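Long-range contact in urocanate hydratase (Paenibacillus sp. Soil724D2, PDB 7NED), which probably adds water to thiourocanate in bacterial ergothioneine breakdown, acting as a urocanase-type lyase with bound NAD+: residues A182-V193 against K205-I216. Residues are numbered along the deposited sequence; the frame is centred on the assembly and turned at random.
Sequences AILCVEVSEDRV and KTRSLDEALLWI. With NAD (nicotinamide-adenine-dinucleotide), chain C.
Glu-190 holds two basic side chains of 205-216 with one carboxylate. Lys-205 NZ donates to Glu-190 OE2 at 2.9 Å, nearly in line with the C-O bond, and the two side chains cross at about a right angle. The ammonium has a second acid partner, Asp-194. Arg-207 meets the same carboxylate differently. Its guanidinium lies flat against it, the planes 12° apart, with Glu-190 OE1 3.1 Å above the guanidinium plane, over its centre. No N-H points at this oxygen, so the pairing rests on charge and stacking; OE1 is hydrogen-bonded to Thr-231. The Glu-190 side chain leaves with CG anti to the backbone N (chi1 -177°) and bends at chi2, which carries the carboxylate to both bases. Replacing Glu-190 by an alanine is likely to cost Arg-207 and Lys-205 their shared counter-charge, leave Thr-231 without this partner and free the guanidinium to turn.

Beside the salt bridges, Val-193 CG1 packs on Lys-205 CB at 3.5 Å. Strand 182-187 lies next to 159-163 in the parallel sheet of the Rossmann-like domain. It ends in Glu-187, the acid that in NAD-binding Rossmann folds usually grips both adenosine ribose hydroxyls. Its OE1 accepts from NAD O3B and its OE2 from NAD O2B, each at 2.6 Å. OE2 also takes Ser-189 N on its anti lone pair, and OE1 takes Leu-165 N. Ser-189 OG caps helix 190-198 by accepting from Arg-192 N. Arg-192 NH2 makes a weak hydrogen bond to NAD O2A and a salt bridge to Glu-34.

Helix segment 209-216 runs nearly antiparallel to strand 182-187 (162°). Leu-184 CD1 touches Ala-212 CB at 3.7 Å, while Ile-216 CD1 rests on the backbone of Ile-183. Ser-208 OG caps this helix at Glu-211 N, and Thr-206 OG1 donates to Glu-211 OE1 and accepts from Ser-208 N in an ST turn.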
ATOM      1  N   ALA A 182      40.823  -2.609  -7.701  1.00 17.90           N
ATOM      2  CA  ALA A 182      41.402  -3.299  -6.549  1.00 19.67           C
ATOM      3  C   ALA A 182      40.458  -3.016  -5.385  1.00 17.48           C
ATOM      4  O   ALA A 182      40.338  -1.871  -4.944  1.00 16.80           O
ATOM      5  CB  ALA A 182      42.810  -2.790  -6.253  1.00 20.26           C
ATOM      6  N   ILE A 183      39.779  -4.041  -4.892  1.00 19.62           N
ATOM      7  CA  ILE A 183      38.679  -3.820  -3.953  1.00 15.68           C
ATOM      8  C   ILE A 183      38.988  -4.547  -2.642  1.00 16.52           C
ATOM      9  O   ILE A 183      39.272  -5.746  -2.632  1.00 17.59           O
ATOM     10  CB  ILE A 183      37.324  -4.262  -4.551  1.00 14.66           C
ATOM     11  CG1 ILE A 183      36.163  -3.886  -3.589  1.00 16.27           C
ATOM     12  CG2 ILE A 183      37.323  -5.737  -4.942  1.00 17.54           C
ATOM     13  CD1 ILE A 183      34.729  -3.905  -4.258  1.00 15.40           C
ATOM     14  N   LEU A 184      38.929  -3.801  -1.543  1.00 18.19           N
ATOM     15  CA  LEU A 184      39.073  -4.321  -0.188  1.00 17.42           C
ATOM     16  C   LEU A 184      37.696  -4.384   0.482  1.00 16.78           C
ATOM     17  O   LEU A 184      37.025  -3.359   0.614  1.00 16.81           O
ATOM     18  CB  LEU A 184      40.003  -3.414   0.617  1.00 14.92           C
ATOM     19  CG  LEU A 184      40.295  -3.818   2.059  1.00 19.44           C
ATOM     20  CD1 LEU A 184      40.803  -5.278   2.122  1.00 18.08           C
ATOM     21  CD2 LEU A 184      41.270  -2.822   2.707  1.00 21.67           C
ATOM     22  N   CYS A 185      37.294  -5.573   0.932  1.00 17.49           N
ATOM     23  CA  CYS A 185      35.992  -5.767   1.577  1.00 16.82           C
ATOM     24  C   CYS A 185      36.193  -6.163   3.029  1.00 21.15           C
ATOM     25  O   CYS A 185      36.723  -7.247   3.312  1.00 21.83           O
ATOM     26  CB  CYS A 185      35.198  -6.840   0.851  1.00 17.37           C
ATOM     27  SG  CYS A 185      35.034  -6.491  -0.917  1.00 25.96           S
ATOM     28  N   VAL A 186      35.794  -5.279   3.946  1.00 19.00           N
ATOM     29  CA  VAL A 186      35.881  -5.548   5.377  1.00 19.13           C
ATOM     30  C   VAL A 186      34.643  -6.320   5.800  1.00 19.03           C
ATOM     31  O   VAL A 186      33.511  -5.893   5.527  1.00 18.17           O
ATOM     32  CB  VAL A 186      36.001  -4.244   6.188  1.00 19.76           C
ATOM     33  CG1 VAL A 186      36.203  -4.554   7.665  1.00 19.46           C
ATOM     34  CG2 VAL A 186      37.098  -3.347   5.656  1.00 20.53           C
ATOM     35  N   GLU A 187      34.853  -7.434   6.500  1.00 18.03           N
ATOM     36  CA  GLU A 187      33.767  -8.298   6.937  1.00 19.86           C
ATOM     37  C   GLU A 187      34.100  -8.839   8.329  1.00 23.96           C
ATOM     38  O   GLU A 187      35.235  -9.261   8.574  1.00 20.61           O
ATOM     39  CB  GLU A 187      33.552  -9.420   5.902  1.00 18.44           C
ATOM     40  CG  GLU A 187      32.764 -10.613   6.371  1.00 20.80           C
ATOM     41  CD  GLU A 187      31.331 -10.255   6.812  1.00 21.84           C
ATOM     42  OE1 GLU A 187      30.517  -9.712   6.003  1.00 18.19           O
ATOM     43  OE2 GLU A 187      31.015 -10.530   7.987  1.00 20.10           O
ATOM     44  N   VAL A 188      33.165  -8.786   9.254  1.00 21.40           N
ATOM     45  CA  VAL A 188      33.454  -9.233  10.602  1.00 20.03           C
ATOM     46  C   VAL A 188      33.495 -10.723  10.814  1.00 22.57           C
ATOM     47  O   VAL A 188      34.160 -11.165  11.676  1.00 24.24           O
ATOM     48  CB  VAL A 188      32.475  -8.688  11.655  1.00 25.48           C
ATOM     49  CG1 VAL A 188      32.737  -7.249  11.955  1.00 25.27           C
ATOM     50  CG2 VAL A 188      31.045  -8.970  11.278  1.00 22.11           C
ATOM     51  N   SER A 189      32.770 -11.471  10.010  1.00 23.51           N
ATOM     52  CA  SER A 189      32.655 -12.918  10.190  1.00 23.88           C
ATOM     53  C   SER A 189      33.611 -13.654   9.252  1.00 24.88           C
ATOM     54  O   SER A 189      33.466 -13.569   8.027  1.00 23.08           O
ATOM     55  CB  SER A 189      31.209 -13.352   9.938  1.00 26.65           C
ATOM     56  OG  SER A 189      31.116 -14.716   9.631  1.00 28.29           O
ATOM     57  N   GLU A 190      34.483 -14.459   9.820  1.00 23.32           N
ATOM     58  CA  GLU A 190      35.385 -15.231   9.049  1.00 25.66           C
ATOM     59  C   GLU A 190      34.581 -16.203   8.233  1.00 29.71           C
ATOM     60  O   GLU A 190      34.909 -16.460   7.149  1.00 29.93           O
ATOM     61  CB  GLU A 190      36.387 -15.963   9.921  1.00 26.79           C
ATOM     62  CG  GLU A 190      37.384 -16.716   9.093  1.00 28.31           C
ATOM     63  CD  GLU A 190      38.401 -15.791   8.500  1.00 30.33           C
ATOM     64  OE1 GLU A 190      38.556 -14.718   8.975  1.00 34.74           O
ATOM     65  OE2 GLU A 190      39.072 -16.135   7.585  1.00 39.87           O
ATOM     66  N   ASP A 191      33.497 -16.693   8.779  1.00 26.58           N
ATOM     67  CA  ASP A 191      32.631 -17.613   8.071  1.00 32.33           C
ATOM     68  C   ASP A 191      32.181 -17.021   6.714  1.00 32.12           C
ATOM     69  O   ASP A 191      32.263 -17.665   5.720  1.00 27.14           O
ATOM     70  N   ARG A 192      31.746 -15.770   6.731  1.00 24.79           N
ATOM     71  CA  ARG A 192      31.346 -15.124   5.523  1.00 26.10           C
ATOM     72  C   ARG A 192      32.532 -14.931   4.609  1.00 25.12           C
ATOM     73  O   ARG A 192      32.380 -15.147   3.463  1.00 25.28           O
ATOM     74  CB  ARG A 192      30.620 -13.823   5.732  1.00 22.94           C
ATOM     75  CG  ARG A 192      29.472 -13.895   6.676  1.00 30.83           C
ATOM     76  CD  ARG A 192      28.130 -14.028   6.022  1.00 30.15           C
ATOM     77  NE  ARG A 192      27.141 -13.815   7.054  1.00 36.22           N
ATOM     78  CZ  ARG A 192      25.896 -13.365   6.911  1.00 35.87           C
ATOM     79  NH1 ARG A 192      25.143 -13.279   7.995  1.00 39.41           N
ATOM     80  NH2 ARG A 192      25.380 -13.041   5.760  1.00 25.80           N
ATOM     81  N   VAL A 193      33.663 -14.491   5.129  1.00 21.16           N
ATOM     82  CA  VAL A 193      34.832 -14.344   4.248  1.00 23.63           C
ATOM     83  C   VAL A 193      35.124 -15.656   3.511  1.00 27.84           C
ATOM     84  O   VAL A 193      35.344 -15.672   2.289  1.00 23.92           O
ATOM     85  CB  VAL A 193      36.065 -13.851   5.026  1.00 21.24           C
ATOM     86  CG1 VAL A 193      37.234 -13.819   4.090  1.00 20.75           C
ATOM     87  CG2 VAL A 193      35.846 -12.447   5.575  1.00 21.31           C
ATOM     88  N   LYS A 205      41.935 -13.558   0.984  1.00 24.62           N
ATOM     89  CA  LYS A 205      41.477 -13.192   2.324  1.00 21.82           C
ATOM     90  C   LYS A 205      42.683 -13.017   3.235  1.00 25.47           C
ATOM     91  O   LYS A 205      43.758 -13.562   2.994  1.00 25.06           O
ATOM     92  CB  LYS A 205      40.528 -14.243   2.917  1.00 22.28           C
ATOM     93  CG  LYS A 205      41.275 -15.488   3.420  1.00 30.40           C
ATOM     94  CD  LYS A 205      40.345 -16.503   4.110  1.00 32.49           C
ATOM     95  CE  LYS A 205      41.099 -17.364   5.130  1.00 34.04           C
ATOM     96  NZ  LYS A 205      40.200 -18.250   5.937  1.00 31.11           N
ATOM     97  N   THR A 206      42.498 -12.236   4.288  1.00 24.12           N
ATOM     98  CA  THR A 206      43.553 -12.051   5.262  1.00 26.67           C
ATOM     99  C   THR A 206      42.917 -11.538   6.539  1.00 29.56           C
ATOM    100  O   THR A 206      41.792 -11.018   6.527  1.00 28.67           O
ATOM    101  CB  THR A 206      44.602 -11.072   4.750  1.00 27.01           C
ATOM    102  OG1 THR A 206      45.621 -10.904   5.737  1.00 26.76           O
ATOM    103  CG2 THR A 206      43.934  -9.694   4.461  1.00 25.36           C
ATOM    104  N   ARG A 207      43.641 -11.689   7.652  1.00 27.61           N
ATOM    105  CA  ARG A 207      43.244 -11.039   8.898  1.00 31.75           C
ATOM    106  C   ARG A 207      44.102  -9.825   9.202  1.00 30.57           C
ATOM    107  O   ARG A 207      43.860  -9.128  10.192  1.00 29.04           O
ATOM    108  CB  ARG A 207      43.281 -12.027  10.066  1.00 31.64           C
ATOM    109  CG  ARG A 207      42.209 -13.100   9.956  1.00 32.75           C
ATOM    110  CD  ARG A 207      42.295 -14.085  11.085  1.00 35.40           C
ATOM    111  NE  ARG A 207      41.497 -15.288  10.850  1.00 34.58           N
ATOM    112  CZ  ARG A 207      40.381 -15.577  11.513  1.00 37.18           C
ATOM    113  NH1 ARG A 207      39.931 -14.747  12.448  1.00 35.70           N
ATOM    114  NH2 ARG A 207      39.721 -16.695  11.241  1.00 39.34           N
ATOM    115  N   SER A 208      45.052  -9.512   8.334  1.00 27.46           N
ATOM    116  CA  SER A 208      45.979  -8.415   8.556  1.00 29.12           C
ATOM    117  C   SER A 208      45.666  -7.260   7.613  1.00 24.57           C
ATOM    118  O   SER A 208      45.703  -7.433   6.391  1.00 25.05           O
ATOM    119  CB  SER A 208      47.409  -8.909   8.341  1.00 24.51           C
ATOM    120  OG  SER A 208      48.233  -7.804   8.168  1.00 26.18           O
ATOM    121  N   LEU A 209      45.412  -6.078   8.175  1.00 22.52           N
ATOM    122  CA  LEU A 209      45.191  -4.903   7.344  1.00 24.70           C
ATOM    123  C   LEU A 209      46.445  -4.526   6.556  1.00 28.98           C
ATOM    124  O   LEU A 209      46.355  -4.104   5.402  1.00 25.09           O
ATOM    125  CB  LEU A 209      44.733  -3.725   8.203  1.00 25.56           C
ATOM    126  CG  LEU A 209      44.681  -2.373   7.510  1.00 25.69           C
ATOM    127  CD1 LEU A 209      43.674  -2.378   6.354  1.00 23.60           C
ATOM    128  CD2 LEU A 209      44.369  -1.233   8.492  1.00 27.49           C
ATOM    129  N   ASP A 210      47.623  -4.621   7.176  1.00 29.93           N
ATOM    130  CA  ASP A 210      48.850  -4.335   6.441  1.00 26.98           C
ATOM    131  C   ASP A 210      48.975  -5.228   5.218  1.00 23.38           C
ATOM    132  O   ASP A 210      49.332  -4.760   4.132  1.00 26.44           O
ATOM    133  CB  ASP A 210      50.072  -4.497   7.350  1.00 27.88           C
ATOM    134  CG  ASP A 210      50.169  -3.401   8.398  1.00 34.41           C
ATOM    135  OD1 ASP A 210      49.414  -2.405   8.315  1.00 36.87           O
ATOM    136  OD2 ASP A 210      51.035  -3.528   9.288  1.00 40.64           O
ATOM    137  N   GLU A 211      48.727  -6.527   5.386  1.00 24.15           N
ATOM    138  CA  GLU A 211      48.805  -7.440   4.251  1.00 26.95           C
ATOM    139  C   GLU A 211      47.772  -7.078   3.189  1.00 26.52           C
ATOM    140  O   GLU A 211      48.068  -7.097   1.981  1.00 22.44           O
ATOM    141  CB  GLU A 211      48.618  -8.874   4.714  1.00 25.45           C
ATOM    142  CG  GLU A 211      48.669  -9.865   3.587  1.00 28.76           C
ATOM    143  CD  GLU A 211      48.789 -11.286   4.051  1.00 29.05           C
ATOM    144  OE1 GLU A 211      47.833 -11.797   4.671  1.00 32.13           O
ATOM    145  OE2 GLU A 211      49.789 -11.934   3.693  1.00 33.83           O
ATOM    146  N   ALA A 212      46.559  -6.735   3.620  1.00 25.34           N
ATOM    147  CA  ALA A 212      45.530  -6.351   2.663  1.00 25.05           C
ATOM    148  C   ALA A 212      45.960  -5.144   1.860  1.00 21.22           C
ATOM    149  O   ALA A 212      45.783  -5.114   0.636  1.00 20.55           O
ATOM    150  CB  ALA A 212      44.202  -6.065   3.379  1.00 23.60           C
ATOM    151  N   LEU A 213      46.496  -4.116   2.535  1.00 20.21           N
ATOM    152  CA  LEU A 213      46.895  -2.900   1.827  1.00 21.10           C
ATOM    153  C   LEU A 213      48.087  -3.158   0.915  1.00 23.72           C
ATOM    154  O   LEU A 213      48.185  -2.559  -0.162  1.00 22.90           O
ATOM    155  CB  LEU A 213      47.232  -1.780   2.810  1.00 23.84           C
ATOM    156  CG  LEU A 213      46.085  -1.236   3.665  1.00 26.63           C
ATOM    157  CD1 LEU A 213      46.622  -0.422   4.833  1.00 29.60           C
ATOM    158  CD2 LEU A 213      45.131  -0.392   2.817  1.00 28.41           C
ATOM    159  N   LEU A 214      49.002  -4.046   1.322  1.00 23.36           N
ATOM    160  CA  LEU A 214      50.103  -4.411   0.438  1.00 24.97           C
ATOM    161  C   LEU A 214      49.578  -5.018  -0.858  1.00 27.45           C
ATOM    162  O   LEU A 214      50.008  -4.639  -1.954  1.00 24.85           O
ATOM    163  CB  LEU A 214      51.048  -5.388   1.145  1.00 28.72           C
ATOM    164  CG  LEU A 214      52.082  -6.052   0.247  1.00 37.35           C
ATOM    165  CD1 LEU A 214      53.082  -4.988  -0.198  1.00 38.46           C
ATOM    166  CD2 LEU A 214      52.796  -7.199   0.960  1.00 31.13           C
ATOM    167  N   TRP A 215      48.649  -5.978  -0.747  1.00 22.94           N
ATOM    168  CA  TRP A 215      47.997  -6.545  -1.931  1.00 23.46           C
ATOM    169  C   TRP A 215      47.284  -5.479  -2.771  1.00 22.83           C
ATOM    170  O   TRP A 215      47.374  -5.477  -4.009  1.00 22.58           O
ATOM    171  CB  TRP A 215      47.013  -7.624  -1.483  1.00 22.73           C
ATOM    172  CG  TRP A 215      47.661  -8.860  -0.985  1.00 23.89           C
ATOM    173  CD1 TRP A 215      48.976  -9.207  -1.104  1.00 27.41           C
ATOM    174  CD2 TRP A 215      47.032  -9.907  -0.227  1.00 24.16           C
ATOM    175  NE1 TRP A 215      49.197 -10.432  -0.501  1.00 26.30           N
ATOM    176  CE2 TRP A 215      48.022 -10.875   0.053  1.00 27.43           C
ATOM    177  CE3 TRP A 215      45.729 -10.108   0.253  1.00 23.67           C
ATOM    178  CZ2 TRP A 215      47.748 -12.037   0.775  1.00 28.89           C
ATOM    179  CZ3 TRP A 215      45.447 -11.268   0.966  1.00 24.64           C
ATOM    180  CH2 TRP A 215      46.457 -12.222   1.226  1.00 27.46           C
ATOM    181  N   ILE A 216      46.542  -4.585  -2.126  1.00 22.53           N
ATOM    182  CA  ILE A 216      45.860  -3.537  -2.878  1.00 21.19           C
ATOM    183  C   ILE A 216      46.885  -2.664  -3.583  1.00 23.16           C
ATOM    184  O   ILE A 216      46.716  -2.283  -4.744  1.00 20.84           O
ATOM    185  CB  ILE A 216      44.975  -2.683  -1.954  1.00 19.72           C
ATOM    186  CG1 ILE A 216      43.811  -3.507  -1.354  1.00 19.28           C
ATOM    187  CG2 ILE A 216      44.524  -1.445  -2.735  1.00 22.13           C
ATOM    188  CD1 ILE A 216      42.778  -4.048  -2.356  1.00 17.44           C
TER
HETATM  189  PA  NAD C 702      23.534  -9.671   5.245  1.00 17.81           P
HETATM  190  O1A NAD C 702      23.072  -9.342   6.662  1.00 19.66           O
HETATM  191  O2A NAD C 702      23.481 -10.998   4.603  1.00 21.25           O
HETATM  192  O5B NAD C 702      25.205  -9.416   5.361  1.00 20.62           O
HETATM  193  C5B NAD C 702      25.562  -8.303   6.078  1.00 17.30           C
HETATM  194  C4B NAD C 702      27.135  -8.484   6.299  1.00 18.90           C
HETATM  195  O4B NAD C 702      27.697  -7.450   7.056  0.89 17.75           O
HETATM  196  C3B NAD C 702      27.232  -9.800   7.136  1.00 20.33           C
HETATM  197  O3B NAD C 702      28.135 -10.651   6.563  1.00 22.07           O
HETATM  198  C2B NAD C 702      27.744  -9.283   8.515  1.00 20.75           C
HETATM  199  O2B NAD C 702      28.661 -10.130   9.107  1.00 21.27           O
HETATM  200  C1B NAD C 702      28.545  -8.075   8.040  0.93 16.27           C
HETATM  201  N9A NAD C 702      28.730  -7.031   9.049  1.00 17.75           N
HETATM  202  C8A NAD C 702      27.846  -6.567  10.018  1.00 20.48           C
HETATM  203  N7A NAD C 702      28.349  -5.614  10.763  1.00 19.39           N
HETATM  204  C5A NAD C 702      29.624  -5.410  10.251  1.00 18.68           C
HETATM  205  C6A NAD C 702      30.672  -4.536  10.616  1.00 20.42           C
HETATM  206  N6A NAD C 702      30.533  -3.650  11.628  0.94 20.45           N
HETATM  207  N1A NAD C 702      31.845  -4.556   9.923  0.98 21.10           N
HETATM  208  C2A NAD C 702      31.935  -5.486   8.939  1.00 19.42           C
HETATM  209  N3A NAD C 702      31.035  -6.373   8.486  1.00 19.51           N
HETATM  210  C4A NAD C 702      29.878  -6.308   9.179  0.77 18.71           C
HETATM  211  O3  NAD C 702      22.968  -8.411   4.504  0.87 15.44           O
HETATM  212  PN  NAD C 702      22.926  -8.376   2.911  1.00 17.80           P
HETATM  213  O1N NAD C 702      21.862  -9.113   2.152  1.00 18.36           O
HETATM  214  O2N NAD C 702      24.359  -8.358   2.423  1.00 15.49           O
HETATM  215  O5D NAD C 702      22.460  -6.753   2.564  1.00 16.71           O
HETATM  216  C5D NAD C 702      23.326  -5.771   3.158  0.84 17.74           C
HETATM  217  C4D NAD C 702      22.736  -4.407   2.927  1.00 16.46           C
HETATM  218  O4D NAD C 702      22.367  -4.231   1.572  1.00 21.77           O
HETATM  219  C3D NAD C 702      21.336  -4.476   3.733  0.82 18.41           C
HETATM  220  O3D NAD C 702      21.094  -3.267   4.444  1.00 18.47           O
HETATM  221  C2D NAD C 702      20.259  -4.629   2.598  1.00 18.79           C
HETATM  222  O2D NAD C 702      19.070  -3.985   2.814  0.80 19.00           O
HETATM  223  C1D NAD C 702      21.076  -3.680   1.664  1.00 24.78           C
HETATM  224  N1N NAD C 702      20.563  -3.447   0.307  1.00 28.54           N
HETATM  225  C2N NAD C 702      19.417  -2.677   0.337  0.05 24.90           C
HETATM  226  C3N NAD C 702      18.798  -2.272  -0.834  0.44 27.97           C
HETATM  227  C7N NAD C 702      17.496  -1.473  -0.684  0.54 27.19           C
HETATM  228  O7N NAD C 702      17.072  -0.682  -1.526  0.70 27.64           O
HETATM  229  N7N NAD C 702      16.729  -1.721   0.442  0.79 27.62           N
HETATM  230  C4N NAD C 702      19.405  -2.663  -2.036  0.58 29.33           C
HETATM  231  C5N NAD C 702      20.572  -3.426  -2.017  1.00 27.13           C
HETATM  232  C6N NAD C 702      21.176  -3.811  -0.808  1.00 29.25           C